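Local coordinates for protein hemoglobin chain d1 (Lumbricus terrestris, PDB 1X9F) that probably carries oxygen as a heme-containing globin subunit of a multi-chain annelid hemoglobin, at residues I106-L111 and C131-I136; L8-Q13 and F125-D130. All blocks are in the same frame, centred on the assembly; numbering follows the deposited sequence.

Interaction 1. Residues I106-L111 and C131-I136; sequences IFLKHL and CVDQII. With HEM (protoporphyrin IX containing Fe), chain T.
On the helix whose Phe107 and Leu108 meet residues 131-136, the carbonyl oxygen of Ile106 accepts two bonds from His110. Its ND1 donates to Ile106 O at 3.1 Å with an N-H...O angle of 152°, close to the imidazole plane but above the carbonyl plane. His110 N bonds the same oxygen from the opposite face of the carbonyl plane. The ND1 bond is what would hold the imidazole's rotation, while the side chain rests on Asp34, Ile35 and Asp38 of helix 21-38. Toward residues 131-136 the chemistry turns apolar. Leu108 CD1 lies 3.5 Å from Val132 CG1, the two side chains sliding past each other in opposite directions. The other branch of Leu108, CD2, comes 3.9 Å from Asp133 OD2, where the two side chains cross at about a right angle. Leu111 CD2 extends the apolar row to Val132 CG1 at 4.2 Å. Phe107 CG is anti to the backbone N (chi1 178°). HEM CAB, a vinyl carbon, lies over one face of the ring, offset toward the rim, and Phe107 CE2 comes 3.3 Å from HEM CBB. Ile136 CD1 meets HEM CBB as well, at 3.4 Å, and approaches Phe107 CD2 obliquely at 4.3 Å. An alanine in place of Phe107 would probably leave HEM CAB without its aromatic face, open a gap beside Ile136 CD1 and let the vinyl group turn more freely. These are the G and H helices of the globin fold, nearly antiparallel at 153°, with short-segment axes 10.7 Å apart. With no polar bond joining the two segments, their pairing rests largely on apolar packing, and Phe107 and Ile136 present a hydrocarbon wall to the heme.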
loop_
_atom_site.group_PDB
_atom_site.type_symbol
_atom_site.label_atom_id
_atom_site.label_comp_id
_atom_site.label_asym_id
_atom_site.label_seq_id
_atom_site.Cartn_x
_atom_site.Cartn_y
_atom_site.Cartn_z
ATOM N N ILE D 106 7.264 -28.153 6.350
ATOM C CA ILE D 106 7.600 -27.012 5.502
ATOM C C ILE D 106 6.337 -26.202 5.230
ATOM O O ILE D 106 6.371 -24.967 5.229
ATOM C CB ILE D 106 8.261 -27.472 4.179
ATOM C CG1 ILE D 106 9.631 -28.107 4.450
ATOM C CG2 ILE D 106 8.404 -26.293 3.193
ATOM C CD1 ILE D 106 9.991 -29.242 3.498
ATOM N N PHE D 107 5.227 -26.899 5.013
ATOM C CA PHE D 107 3.959 -26.228 4.797
ATOM C C PHE D 107 3.628 -25.301 5.964
ATOM O O PHE D 107 3.346 -24.115 5.762
ATOM C CB PHE D 107 2.837 -27.242 4.606
ATOM C CG PHE D 107 1.487 -26.615 4.433
ATOM C CD1 PHE D 107 0.959 -26.420 3.163
ATOM C CD2 PHE D 107 0.737 -26.223 5.540
ATOM C CE1 PHE D 107 -0.296 -25.843 2.994
ATOM C CE2 PHE D 107 -0.514 -25.638 5.382
ATOM C CZ PHE D 107 -1.034 -25.453 4.106
ATOM N N LEU D 108 3.660 -25.857 7.172
ATOM C CA LEU D 108 3.389 -25.105 8.381
ATOM C C LEU D 108 4.329 -23.917 8.514
ATOM O O LEU D 108 3.888 -22.820 8.860
ATOM C CB LEU D 108 3.518 -26.016 9.604
ATOM C CG LEU D 108 3.275 -25.398 10.988
ATOM C CD1 LEU D 108 1.897 -24.753 11.090
ATOM C CD2 LEU D 108 3.452 -26.459 12.063
ATOM N N LYS D 109 5.616 -24.135 8.236
ATOM C CA LYS D 109 6.618 -23.065 8.315
ATOM C C LYS D 109 6.206 -21.875 7.456
ATOM O O LYS D 109 6.288 -20.723 7.888
ATOM C CB LYS D 109 8.009 -23.561 7.881
ATOM C CG LYS D 109 9.155 -22.595 8.224
ATOM C CD LYS D 109 10.015 -22.244 7.002
ATOM C CE LYS D 109 10.964 -23.369 6.598
ATOM N NZ LYS D 109 11.770 -23.015 5.390
ATOM N N HIS D 110 5.754 -22.165 6.243
ATOM C CA HIS D 110 5.391 -21.115 5.316
ATOM C C HIS D 110 3.999 -20.556 5.547
ATOM O O HIS D 110 3.780 -19.365 5.338
ATOM C CB HIS D 110 5.548 -21.591 3.888
ATOM C CG HIS D 110 6.969 -21.635 3.433
ATOM N ND1 HIS D 110 7.723 -22.789 3.456
ATOM C CD2 HIS D 110 7.776 -20.667 2.939
ATOM C CE1 HIS D 110 8.932 -22.530 2.993
ATOM N NE2 HIS D 110 8.990 -21.249 2.671
ATOM N N LEU D 111 3.062 -21.403 5.968
ATOM C CA LEU D 111 1.758 -20.910 6.382
ATOM C C LEU D 111 1.932 -19.846 7.466
ATOM O O LEU D 111 1.384 -18.750 7.350
ATOM C CB LEU D 111 0.868 -22.047 6.879
ATOM C CG LEU D 111 -0.521 -21.623 7.364
ATOM C CD1 LEU D 111 -1.368 -21.018 6.234
ATOM C CD2 LEU D 111 -1.237 -22.797 8.021
ATOM N N CYS D 131 -1.892 -25.045 17.619
ATOM C CA CYS D 131 -3.145 -25.440 16.986
ATOM C C CYS D 131 -3.039 -26.159 15.641
ATOM O O CYS D 131 -3.629 -27.227 15.461
ATOM C CB CYS D 131 -4.019 -24.204 16.826
ATOM S SG CYS D 131 -5.638 -24.399 17.569
ATOM N N VAL D 132 -2.312 -25.569 14.697
ATOM C CA VAL D 132 -2.200 -26.151 13.360
ATOM C C VAL D 132 -1.309 -27.394 13.388
ATOM O O VAL D 132 -1.512 -28.328 12.609
ATOM C CB VAL D 132 -1.700 -25.111 12.319
ATOM C CG1 VAL D 132 -1.488 -25.752 10.952
ATOM C CG2 VAL D 132 -2.687 -23.963 12.196
ATOM N N ASP D 133 -0.335 -27.396 14.298
ATOM C CA ASP D 133 0.575 -28.525 14.497
ATOM C C ASP D 133 -0.191 -29.821 14.656
ATOM O O ASP D 133 0.101 -30.815 13.989
ATOM C CB ASP D 133 1.397 -28.309 15.756
ATOM C CG ASP D 133 2.861 -28.563 15.542
ATOM O OD1 ASP D 133 3.667 -27.962 16.288
ATOM O OD2 ASP D 133 3.313 -29.330 14.663
ATOM N N GLN D 134 -1.178 -29.795 15.548
ATOM C CA GLN D 134 -2.077 -30.917 15.753
ATOM C C GLN D 134 -2.757 -31.331 14.446
ATOM O O GLN D 134 -2.887 -32.526 14.166
ATOM C CB GLN D 134 -3.121 -30.567 16.817
ATOM C CG GLN D 134 -4.274 -31.561 16.914
ATOM C CD GLN D 134 -5.474 -31.020 17.669
ATOM O OE1 GLN D 134 -6.306 -31.796 18.145
ATOM N NE2 GLN D 134 -5.574 -29.697 17.782
ATOM N N ILE D 135 -3.183 -30.344 13.653
ATOM C CA ILE D 135 -3.801 -30.611 12.352
ATOM C C ILE D 135 -2.795 -31.273 11.421
ATOM O O ILE D 135 -3.083 -32.320 10.842
ATOM C CB ILE D 135 -4.374 -29.319 11.710
ATOM C CG1 ILE D 135 -5.523 -28.766 12.554
ATOM C CG2 ILE D 135 -4.860 -29.598 10.282
ATOM C CD1 ILE D 135 -5.898 -27.332 12.185
ATOM N N ILE D 136 -1.619 -30.667 11.285
ATOM C CA ILE D 136 -0.556 -31.261 10.492
ATOM C C ILE D 136 -0.263 -32.706 10.906
ATOM O O ILE D 136 -0.116 -33.567 10.040
ATOM C CB ILE D 136 0.711 -30.374 10.507
ATOM C CG1 ILE D 136 0.831 -29.595 9.199
ATOM C CG2 ILE D 136 1.981 -31.191 10.662
ATOM C CD1 ILE D 136 -0.061 -28.395 9.119
HETATM C CHA HEM T . -4.721 -32.671 -2.220
HETATM C CHB HEM T . -5.541 -30.494 2.056
HETATM C CHC HEM T . -0.724 -30.125 2.849
HETATM C CHD HEM T . 0.059 -32.658 -1.294
HETATM C C1A HEM T . -5.381 -31.996 -1.108
HETATM C C2A HEM T . -6.757 -31.866 -1.128
HETATM C C3A HEM T . -7.078 -31.207 0.137
HETATM C C4A HEM T . -5.731 -31.068 0.727
HETATM C CMA HEM T . -8.428 -30.797 0.674
HETATM C CAA HEM T . -7.687 -32.261 -2.240
HETATM C CBA HEM T . -8.429 -33.559 -2.003
HETATM C CGA HEM T . -9.370 -33.663 -3.185
HETATM O O1A HEM T . -10.346 -32.881 -3.272
HETATM O O2A HEM T . -9.123 -34.532 -4.046
HETATM C C1B HEM T . -4.249 -30.214 2.676
HETATM C C2B HEM T . -4.175 -29.524 3.875
HETATM C C3B HEM T . -2.830 -29.440 4.026
HETATM C C4B HEM T . -2.180 -30.060 2.996
HETATM C CMB HEM T . -5.275 -28.998 4.779
HETATM C CAB HEM T . -2.320 -28.865 5.104
HETATM C CBB HEM T . -1.914 -28.428 6.320
HETATM C C1C HEM T . -0.059 -30.782 1.714
HETATM C C2C HEM T . 1.320 -30.808 1.625
HETATM C C3C HEM T . 1.533 -31.521 0.480
HETATM C C4C HEM T . 0.297 -31.842 -0.079
HETATM C CMC HEM T . 2.357 -30.235 2.569
HETATM C CAC HEM T . 2.932 -31.743 0.007
HETATM C CBC HEM T . 3.250 -32.703 -0.979
HETATM C C1D HEM T . -1.241 -32.949 -1.939
HETATM C C2D HEM T . -1.347 -33.609 -3.167
HETATM C C3D HEM T . -2.692 -33.622 -3.463
HETATM C C4D HEM T . -3.288 -32.940 -2.304
HETATM C CMD HEM T . -0.227 -34.183 -3.997
HETATM C CAD HEM T . -3.418 -34.223 -4.640
HETATM C CBD HEM T . -3.491 -33.256 -5.817
HETATM C CGD HEM T . -4.281 -33.978 -6.884
HETATM O O1D HEM T . -5.495 -34.202 -6.683
HETATM O O2D HEM T . -3.683 -34.331 -7.919
HETATM N NA HEM T . -4.712 -31.570 -0.012
HETATM N NB HEM T . -3.062 -30.548 2.097
HETATM N NC HEM T . -0.721 -31.425 0.710
HETATM N ND HEM T . -2.397 -32.511 -1.392
HETATM FE FE HEM T . -2.716 -31.543 0.363
#

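Interaction 2. Residues L8-Q13 and F125-D130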
loop_
_atom_site.group_PDB
_atom_site.type_symbol
_atom_site.label_atom_id
_atom_site.label_comp_id
_atom_site.label_asym_id
_atom_site.label_seq_id
_atom_site.Cartn_x
_atom_site.Cartn_y
_atom_site.Cartn_z
ATOM N N LEU D 8 -9.766 -20.412 19.701
ATOM C CA LEU D 8 -10.592 -19.247 19.477
ATOM C C LEU D 8 -9.792 -18.176 18.734
ATOM O O LEU D 8 -10.271 -17.601 17.748
ATOM C CB LEU D 8 -11.120 -18.731 20.818
ATOM C CG LEU D 8 -12.296 -17.756 20.811
ATOM C CD1 LEU D 8 -11.814 -16.321 20.917
ATOM C CD2 LEU D 8 -13.238 -17.933 19.612
ATOM N N LYS D 9 -8.568 -17.942 19.201
ATOM C CA LYS D 9 -7.665 -16.969 18.598
ATOM C C LYS D 9 -7.380 -17.318 17.154
ATOM O O LYS D 9 -7.423 -16.457 16.273
ATOM C CB LYS D 9 -6.343 -16.935 19.368
ATOM C CG LYS D 9 -5.424 -15.793 18.976
ATOM C CD LYS D 9 -6.108 -14.455 19.232
ATOM C CE LYS D 9 -5.114 -13.408 19.720
ATOM N NZ LYS D 9 -4.467 -13.798 21.008
ATOM N N VAL D 10 -7.077 -18.591 16.925
ATOM C CA VAL D 10 -6.774 -19.067 15.592
ATOM C C VAL D 10 -7.996 -18.897 14.712
ATOM O O VAL D 10 -7.882 -18.389 13.595
ATOM C CB VAL D 10 -6.297 -20.526 15.604
ATOM C CG1 VAL D 10 -6.319 -21.122 14.195
ATOM C CG2 VAL D 10 -4.891 -20.600 16.180
ATOM N N LYS D 11 -9.166 -19.284 15.213
ATOM C CA LYS D 11 -10.396 -19.112 14.440
ATOM C C LYS D 11 -10.576 -17.659 13.977
ATOM O O LYS D 11 -10.835 -17.405 12.800
ATOM C CB LYS D 11 -11.626 -19.566 15.235
ATOM C CG LYS D 11 -11.675 -21.085 15.507
ATOM C CD LYS D 11 -12.937 -21.362 16.347
ATOM C CE LYS D 11 -13.027 -22.822 16.763
ATOM N NZ LYS D 11 -13.434 -23.697 15.631
ATOM N N LEU D 12 -10.428 -16.720 14.912
ATOM C CA LEU D 12 -10.603 -15.290 14.648
ATOM C C LEU D 12 -9.599 -14.740 13.648
ATOM O O LEU D 12 -9.973 -14.052 12.689
ATOM C CB LEU D 12 -10.494 -14.510 15.959
ATOM C CG LEU D 12 -11.773 -14.145 16.720
ATOM C CD1 LEU D 12 -12.940 -15.125 16.496
ATOM C CD2 LEU D 12 -11.454 -13.996 18.206
ATOM N N GLN D 13 -8.324 -15.054 13.874
ATOM C CA GLN D 13 -7.242 -14.559 13.031
ATOM C C GLN D 13 -7.296 -15.169 11.642
ATOM O O GLN D 13 -6.928 -14.524 10.656
ATOM C CB GLN D 13 -5.884 -14.827 13.676
ATOM C CG GLN D 13 -5.668 -14.049 14.958
ATOM C CD GLN D 13 -4.208 -13.875 15.302
ATOM O OE1 GLN D 13 -3.407 -14.804 15.167
ATOM N NE2 GLN D 13 -3.855 -12.681 15.752
ATOM N N PHE D 125 1.451 -16.411 17.053
ATOM C CA PHE D 125 2.354 -17.477 16.674
ATOM C C PHE D 125 2.236 -18.700 17.592
ATOM O O PHE D 125 2.121 -19.826 17.106
ATOM C CB PHE D 125 3.782 -16.922 16.669
ATOM C CG PHE D 125 4.811 -17.904 16.210
ATOM C CD1 PHE D 125 5.515 -18.674 17.136
ATOM C CD2 PHE D 125 5.080 -18.070 14.854
ATOM C CE1 PHE D 125 6.470 -19.599 16.720
ATOM C CE2 PHE D 125 6.035 -18.989 14.426
ATOM C CZ PHE D 125 6.733 -19.758 15.362
ATOM N N GLY D 126 2.262 -18.468 18.905
ATOM C CA GLY D 126 2.109 -19.535 19.892
ATOM C C GLY D 126 0.842 -20.338 19.662
ATOM O O GLY D 126 0.890 -21.563 19.524
ATOM N N ALA D 127 -0.291 -19.638 19.600
ATOM C CA ALA D 127 -1.587 -20.281 19.403
ATOM C C ALA D 127 -1.620 -21.024 18.077
ATOM O O ALA D 127 -1.992 -22.194 18.038
ATOM C CB ALA D 127 -2.715 -19.262 19.481
ATOM N N TRP D 128 -1.217 -20.354 16.999
ATOM C CA TRP D 128 -1.180 -20.988 15.683
ATOM C C TRP D 128 -0.347 -22.233 15.687
ATOM O O TRP D 128 -0.818 -23.302 15.288
ATOM C CB TRP D 128 -0.662 -20.038 14.617
ATOM C CG TRP D 128 -1.738 -19.209 14.141
ATOM C CD1 TRP D 128 -2.130 -18.024 14.666
ATOM C CD2 TRP D 128 -2.649 -19.507 13.078
ATOM N NE1 TRP D 128 -3.212 -17.536 13.976
ATOM C CE2 TRP D 128 -3.554 -18.431 12.997
ATOM C CE3 TRP D 128 -2.784 -20.566 12.169
ATOM C CZ2 TRP D 128 -4.578 -18.377 12.045
ATOM C CZ3 TRP D 128 -3.811 -20.515 11.225
ATOM C CH2 TRP D 128 -4.691 -19.427 11.172
ATOM N N HIS D 129 0.885 -22.096 16.160
ATOM C CA HIS D 129 1.816 -23.199 16.155
ATOM C C HIS D 129 1.293 -24.420 16.886
ATOM O O HIS D 129 1.374 -25.530 16.371
ATOM C CB HIS D 129 3.143 -22.781 16.751
ATOM C CG HIS D 129 4.259 -23.686 16.366
ATOM N ND1 HIS D 129 4.910 -23.578 15.157
ATOM C CD2 HIS D 129 4.810 -24.746 17.001
ATOM C CE1 HIS D 129 5.832 -24.519 15.073
ATOM N NE2 HIS D 129 5.793 -25.241 16.179
ATOM N N ASP D 130 0.775 -24.215 18.091
ATOM C CA ASP D 130 0.167 -25.303 18.834
ATOM C C ASP D 130 -0.940 -25.908 17.991
ATOM O O ASP D 130 -0.913 -27.100 17.667
ATOM C CB ASP D 130 -0.416 -24.796 20.155
ATOM C CG ASP D 130 0.651 -24.408 21.158
ATOM O OD1 ASP D 130 0.294 -23.850 22.217
ATOM O OD2 ASP D 130 1.869 -24.623 20.985
#
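Val10 and Trp128 form the close-packed half of this contact, with one methyl of the valine set over the indole. Val10 CG1 sits 3.8 Å from the centroid of the six-membered ring of Trp128 and only 7° off its normal, a CH-pi contact over the face. The second methyl, CG2, turns to the backbone side and lies 3.8 Å from Trp128 CA. With CG on the backbone-N side and anti to the carbonyl carbon (chi1 -84°), the indole of Trp128 is set against Val10. Val10 O lies above the indole plane on the same side as CG1, though outside the rim, 3.6 Å from Trp128 CZ2. At the ring edge Trp128 NE1 donates to Gln13 OE1 at 3.0 Å, with an N-H...O angle of 142°. The acceptor is near the indole plane and the N-H points to a lone pair in the plane of the amide carbonyl. That oxygen also accepts from Asp124 N, while Gln13 NE2 donates to His122 O and to Asp129 of the Globin III chain, so both ends of the amide are engaged.

In globin terms this is the A helix laid across the start of the H helix, close to a right angle, with segment axes 9.0 Å apart. Trp128 is further backed by Leu112 and Leu115 of helix 101-119 and by Ile74 of helix 57-75.

The looser half lies around Ala127. Its CB is 4.2 Å from Val10 CG2, and Lys9 CB adds a contact of 4.3 Å with the same Ala127 CB. The amine of Lys9 makes a salt bridge with Asp124 and a hydrogen bond to Pro125 O of the Globin III chain. On the partly exposed side of helix 125-139, Phe125 and His129 point away from residues 8-13 and rest on Leu112.

Helix 125-139 serves both contacts: its first turns carry interaction 2 and the following ones interaction 1, with the two centres 11 Å apart. They meet where Cys131 CB packs 3.8 Å from Val10 CG2, next to the Cys131-Cys2 disulfide that joins the N-terminal end of the chain to the same helix. A second, longer touch runs from Leu108 CD2 to His129 CE1 at 4.3 Å. Their relation to the heme differs. Interaction 1 reaches the heme pocket through Phe107 and Ile136, with the Phe107 side chain about 6 Å from the carbon monoxide and about 8 Å from that of the axial ligand His94, whereas the Trp128 side chain of interaction 2 stays about 9 Å from a heme.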